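Local coordinates for deferrochelatase (Vibrio cholerae, PDB 5DE0), which binds heme b and probably acts as a peroxidase of the dye-decolorizing (DyP) type, at residues B[29-41]-B[291-303]. Numbering follows the deposited sequence.
Sequences NHAHVLQALKALP and APSQVMLQELTLK
Lys38 lies extended across the backbone of 297-300, its aliphatic part running beside the carbonyl oxygen of Leu297, with CE 3.2 Å from that O. Beyond CG the chain is fully extended, which carries the amino group to the carbonyls of Gln298 and Leu300. There NZ meets Leu300 O at 2.4 Å, too short to be taken literally as a bond length, and makes a weak hydrogen bond to Gln298 O, 3.3 Å from NZ. Carbonyl oxygens gathered round the ammonium would probably favour its charge. Gln298 bonds in the other direction: bent at chi2 (-61°), its side chain doubles back and donates from NE2 to Lys38 O at 2.9 Å. That bond is nearly straight, the N-H pointing at the acceptor at 170°, and it arrives on a lone pair in the carbonyl plane. The Lys38 carbonyl it takes up sits where helix 30-38 gives way to helix 40-50. In the two-domain ferredoxin-like DyP fold, this ties the first helical part of the N-terminal domain to the chain's C-terminal tail, which follows strand 281-291 of the other domain's sheet; helices 30-38 and 294-299 run roughly antiparallel, their axes 10.0 Å apart at closest approach. Farther along the tail, Leu302 turns its side chain onto the first turn of helix 30-38. Its CD1 rests 3.4 Å from Ala31 N and 3.6 Å from His30 CB. Leu34 passes alongside Leu302, the two side chains heading opposite ways, with Leu34 CD2 4.1 Å from Leu302 CG. The ring of His30 lies nearly parallel to that of His69 of the same chain, while Thr301 and Lys303 make backbone hydrogen bonds to Glu71 and His69.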
loop_
_atom_site.group_PDB
_atom_site.type_symbol
_atom_site.label_atom_id
_atom_site.label_comp_id
_atom_site.label_asym_id
_atom_site.label_seq_id
_atom_site.Cartn_x
_atom_site.Cartn_y
_atom_site.Cartn_z
ATOM N N ASN B 29 -3.526 -29.504 1.621
ATOM C CA ASN B 29 -2.469 -29.675 2.621
ATOM C C ASN B 29 -2.760 -28.937 3.921
ATOM O O ASN B 29 -1.923 -28.187 4.421
ATOM C CB ASN B 29 -1.122 -29.217 2.054
ATOM C CG ASN B 29 -0.561 -30.188 1.035
ATOM O OD1 ASN B 29 -0.708 -31.402 1.173
ATOM N ND2 ASN B 29 0.087 -29.660 0.005
ATOM N N HIS B 30 -3.954 -29.168 4.458
ATOM C CA HIS B 30 -4.463 -28.439 5.616
ATOM C C HIS B 30 -3.541 -28.512 6.834
ATOM O O HIS B 30 -3.431 -27.550 7.592
ATOM C CB HIS B 30 -5.851 -28.964 5.990
ATOM C CG HIS B 30 -6.899 -28.695 4.954
ATOM N ND1 HIS B 30 -6.825 -29.193 3.671
ATOM C CD2 HIS B 30 -8.049 -27.981 5.013
ATOM C CE1 HIS B 30 -7.882 -28.796 2.985
ATOM N NE2 HIS B 30 -8.640 -28.059 3.776
ATOM N N ALA B 31 -2.877 -29.650 7.019
ATOM C CA ALA B 31 -1.986 -29.827 8.161
ATOM C C ALA B 31 -0.743 -28.954 8.017
ATOM O O ALA B 31 -0.241 -28.408 9.002
ATOM C CB ALA B 31 -1.598 -31.284 8.316
ATOM N N HIS B 32 -0.253 -28.819 6.787
ATOM C CA HIS B 32 0.918 -27.993 6.521
ATOM C C HIS B 32 0.568 -26.518 6.709
ATOM O O HIS B 32 1.389 -25.728 7.185
ATOM C CB HIS B 32 1.449 -28.231 5.102
ATOM C CG HIS B 32 1.818 -29.657 4.815
ATOM N ND1 HIS B 32 1.546 -30.689 5.682
ATOM C CD2 HIS B 32 2.437 -30.213 3.744
ATOM C CE1 HIS B 32 1.977 -31.827 5.158
ATOM N NE2 HIS B 32 2.522 -31.563 3.988
ATOM N N VAL B 33 -0.657 -26.158 6.336
ATOM C CA VAL B 33 -1.127 -24.786 6.453
ATOM C C VAL B 33 -1.288 -24.377 7.915
ATOM O O VAL B 33 -0.864 -23.289 8.311
ATOM C CB VAL B 33 -2.464 -24.588 5.718
ATOM C CG1 VAL B 33 -2.981 -23.178 5.937
ATOM C CG2 VAL B 33 -2.296 -24.874 4.233
ATOM N N LEU B 34 -1.894 -25.256 8.711
ATOM C CA LEU B 34 -2.087 -25.002 10.136
ATOM C C LEU B 34 -0.753 -24.798 10.852
ATOM O O LEU B 34 -0.615 -23.898 11.685
ATOM C CB LEU B 34 -2.858 -26.153 10.787
ATOM C CG LEU B 34 -3.138 -26.020 12.287
ATOM C CD1 LEU B 34 -3.864 -24.715 12.579
ATOM C CD2 LEU B 34 -3.944 -27.208 12.789
ATOM N N GLN B 35 0.225 -25.637 10.520
ATOM C CA GLN B 35 1.560 -25.531 11.096
ATOM C C GLN B 35 2.188 -24.184 10.770
ATOM O O GLN B 35 2.759 -23.529 11.642
ATOM C CB GLN B 35 2.463 -26.660 10.590
ATOM C CG GLN B 35 2.132 -28.029 11.159
ATOM C CD GLN B 35 3.138 -29.088 10.744
ATOM O OE1 GLN B 35 4.156 -28.784 10.123
ATOM N NE2 GLN B 35 2.856 -30.341 11.085
ATOM N N ALA B 36 2.080 -23.781 9.508
ATOM C CA ALA B 36 2.624 -22.507 9.054
ATOM C C ALA B 36 1.962 -21.326 9.761
ATOM O O ALA B 36 2.603 -20.306 10.012
ATOM C CB ALA B 36 2.470 -22.376 7.552
ATOM N N LEU B 37 0.679 -21.465 10.083
ATOM C CA LEU B 37 -0.041 -20.413 10.797
ATOM C C LEU B 37 0.400 -20.346 12.256
ATOM O O LEU B 37 0.511 -19.264 12.835
ATOM C CB LEU B 37 -1.553 -20.637 10.710
ATOM C CG LEU B 37 -2.174 -20.492 9.320
ATOM C CD1 LEU B 37 -3.648 -20.855 9.352
ATOM C CD2 LEU B 37 -1.979 -19.082 8.784
ATOM N N LYS B 38 0.652 -21.510 12.844
ATOM C CA LYS B 38 1.110 -21.588 14.226
ATOM C C LYS B 38 2.503 -20.999 14.403
ATOM O O LYS B 38 2.858 -20.542 15.490
ATOM C CB LYS B 38 1.120 -23.037 14.712
ATOM C CG LYS B 38 -0.242 -23.657 14.912
ATOM C CD LYS B 38 -0.091 -25.019 15.563
ATOM C CE LYS B 38 -1.417 -25.730 15.664
ATOM N NZ LYS B 38 -1.280 -27.020 16.396
ATOM N N ALA B 39 3.293 -21.030 13.334
ATOM C CA ALA B 39 4.681 -20.590 13.390
ATOM C C ALA B 39 4.808 -19.082 13.197
ATOM O O ALA B 39 5.909 -18.532 13.261
ATOM C CB ALA B 39 5.507 -21.326 12.345
ATOM N N LEU B 40 3.682 -18.417 12.960
ATOM C CA LEU B 40 3.678 -16.967 12.779
ATOM C C LEU B 40 4.126 -16.191 14.029
ATOM O O LEU B 40 4.948 -15.281 13.906
ATOM C CB LEU B 40 2.294 -16.490 12.326
ATOM C CG LEU B 40 1.935 -16.792 10.872
ATOM C CD1 LEU B 40 0.556 -16.251 10.528
ATOM C CD2 LEU B 40 2.989 -16.213 9.940
ATOM N N PRO B 41 3.599 -16.535 15.228
ATOM C CA PRO B 41 4.077 -15.822 16.421
ATOM C C PRO B 41 5.589 -15.906 16.633
ATOM O O PRO B 41 6.207 -14.911 17.013
ATOM C CB PRO B 41 3.344 -16.527 17.564
ATOM C CG PRO B 41 2.098 -17.025 16.950
ATOM C CD PRO B 41 2.475 -17.433 15.558
ATOM N N ALA B 291 -10.460 -15.552 17.312
ATOM C CA ALA B 291 -9.029 -15.582 17.558
ATOM C C ALA B 291 -8.771 -16.206 18.918
ATOM O O ALA B 291 -9.030 -15.588 19.948
ATOM C CB ALA B 291 -8.437 -14.187 17.481
ATOM N N PRO B 292 -8.254 -17.443 18.928
ATOM C CA PRO B 292 -8.029 -18.135 20.200
ATOM C C PRO B 292 -6.858 -17.535 20.968
ATOM O O PRO B 292 -6.124 -16.710 20.422
ATOM C CB PRO B 292 -7.721 -19.571 19.766
ATOM C CG PRO B 292 -7.106 -19.419 18.420
ATOM C CD PRO B 292 -7.792 -18.242 17.777
ATOM N N SER B 293 -6.696 -17.939 22.223
ATOM C CA SER B 293 -5.525 -17.567 23.003
ATOM C C SER B 293 -4.267 -18.138 22.354
ATOM O O SER B 293 -4.352 -18.979 21.456
ATOM C CB SER B 293 -5.660 -18.064 24.441
ATOM O OG SER B 293 -5.919 -19.456 24.464
ATOM N N GLN B 294 -3.104 -17.679 22.801
ATOM C CA GLN B 294 -1.844 -18.157 22.248
ATOM C C GLN B 294 -1.679 -19.655 22.480
ATOM O O GLN B 294 -1.176 -20.376 21.617
ATOM C CB GLN B 294 -0.665 -17.403 22.862
ATOM C CG GLN B 294 -0.771 -15.891 22.776
ATOM C CD GLN B 294 0.515 -15.202 23.182
ATOM O OE1 GLN B 294 1.592 -15.795 23.129
ATOM N NE2 GLN B 294 0.409 -13.944 23.594
ATOM N N VAL B 295 -2.117 -20.113 23.649
ATOM C CA VAL B 295 -2.002 -21.519 24.018
ATOM C C VAL B 295 -2.871 -22.408 23.134
ATOM O O VAL B 295 -2.389 -23.388 22.568
ATOM C CB VAL B 295 -2.386 -21.748 25.493
ATOM C CG1 VAL B 295 -2.386 -23.233 25.819
ATOM C CG2 VAL B 295 -1.431 -20.998 26.409
ATOM N N MET B 296 -4.148 -22.060 23.015
ATOM C CA MET B 296 -5.075 -22.844 22.205
ATOM C C MET B 296 -4.626 -22.893 20.748
ATOM O O MET B 296 -4.735 -23.929 20.095
ATOM C CB MET B 296 -6.494 -22.279 22.300
ATOM C CG MET B 296 -7.480 -22.953 21.356
ATOM S SD MET B 296 -9.198 -22.483 21.630
ATOM C CE MET B 296 -9.497 -23.213 23.236
ATOM N N LEU B 297 -4.111 -21.772 20.250
ATOM C CA LEU B 297 -3.612 -21.691 18.882
ATOM C C LEU B 297 -2.530 -22.737 18.622
ATOM O O LEU B 297 -2.497 -23.359 17.562
ATOM C CB LEU B 297 -3.067 -20.290 18.592
ATOM C CG LEU B 297 -2.431 -20.084 17.214
ATOM C CD1 LEU B 297 -3.434 -20.374 16.108
ATOM C CD2 LEU B 297 -1.871 -18.673 17.079
ATOM N N GLN B 298 -1.653 -22.932 19.602
ATOM C CA GLN B 298 -0.568 -23.897 19.474
ATOM C C GLN B 298 -1.041 -25.322 19.755
ATOM O O GLN B 298 -0.322 -26.285 19.487
ATOM C CB GLN B 298 0.585 -23.531 20.414
ATOM C CG GLN B 298 1.188 -22.163 20.139
ATOM C CD GLN B 298 1.770 -22.051 18.744
ATOM O OE1 GLN B 298 2.457 -22.957 18.271
ATOM N NE2 GLN B 298 1.494 -20.936 18.073
ATOM N N GLU B 299 -2.251 -25.453 20.293
ATOM C CA GLU B 299 -2.796 -26.762 20.642
ATOM C C GLU B 299 -3.851 -27.243 19.652
ATOM O O GLU B 299 -4.367 -28.351 19.779
ATOM C CB GLU B 299 -3.395 -26.734 22.052
ATOM C CG GLU B 299 -2.375 -26.546 23.163
ATOM C CD GLU B 299 -1.408 -27.709 23.281
ATOM O OE1 GLU B 299 -1.750 -28.823 22.829
ATOM O OE2 GLU B 299 -0.301 -27.511 23.827
ATOM N N LEU B 300 -4.180 -26.406 18.674
ATOM C CA LEU B 300 -5.175 -26.769 17.670
ATOM C C LEU B 300 -4.660 -27.891 16.781
ATOM O O LEU B 300 -3.521 -27.858 16.323
ATOM C CB LEU B 300 -5.552 -25.557 16.813
ATOM C CG LEU B 300 -6.449 -24.505 17.467
ATOM C CD1 LEU B 300 -6.622 -23.300 16.552
ATOM C CD2 LEU B 300 -7.799 -25.104 17.832
ATOM N N THR B 301 -5.499 -28.891 16.545
ATOM C CA THR B 301 -5.131 -30.007 15.681
ATOM C C THR B 301 -6.298 -30.424 14.793
ATOM O O THR B 301 -7.460 -30.329 15.192
ATOM C CB THR B 301 -4.653 -31.230 16.499
ATOM O OG1 THR B 301 -5.546 -31.450 17.599
ATOM C CG2 THR B 301 -3.243 -31.007 17.030
ATOM N N LEU B 302 -5.981 -30.885 13.586
ATOM C CA LEU B 302 -7.003 -31.336 12.651
ATOM C C LEU B 302 -7.534 -32.715 13.033
ATOM O O LEU B 302 -6.884 -33.458 13.770
ATOM C CB LEU B 302 -6.453 -31.357 11.226
ATOM C CG LEU B 302 -6.039 -30.000 10.656
ATOM C CD1 LEU B 302 -5.387 -30.176 9.300
ATOM C CD2 LEU B 302 -7.233 -29.064 10.556
ATOM N N LYS B 303 -8.719 -33.050 12.530
ATOM C CA LYS B 303 -9.356 -34.315 12.865
ATOM C C LYS B 303 -9.204 -35.324 11.732
ATOM O O LYS B 303 -8.921 -36.501 11.971
ATOM C CB LYS B 303 -10.834 -34.096 13.190
ATOM C CG LYS B 303 -11.682 -33.698 11.990
ATOM C CD LYS B 303 -12.949 -32.968 12.421
ATOM C CE LYS B 303 -13.749 -33.760 13.444
ATOM N NZ LYS B 303 -14.959 -33.017 13.895
#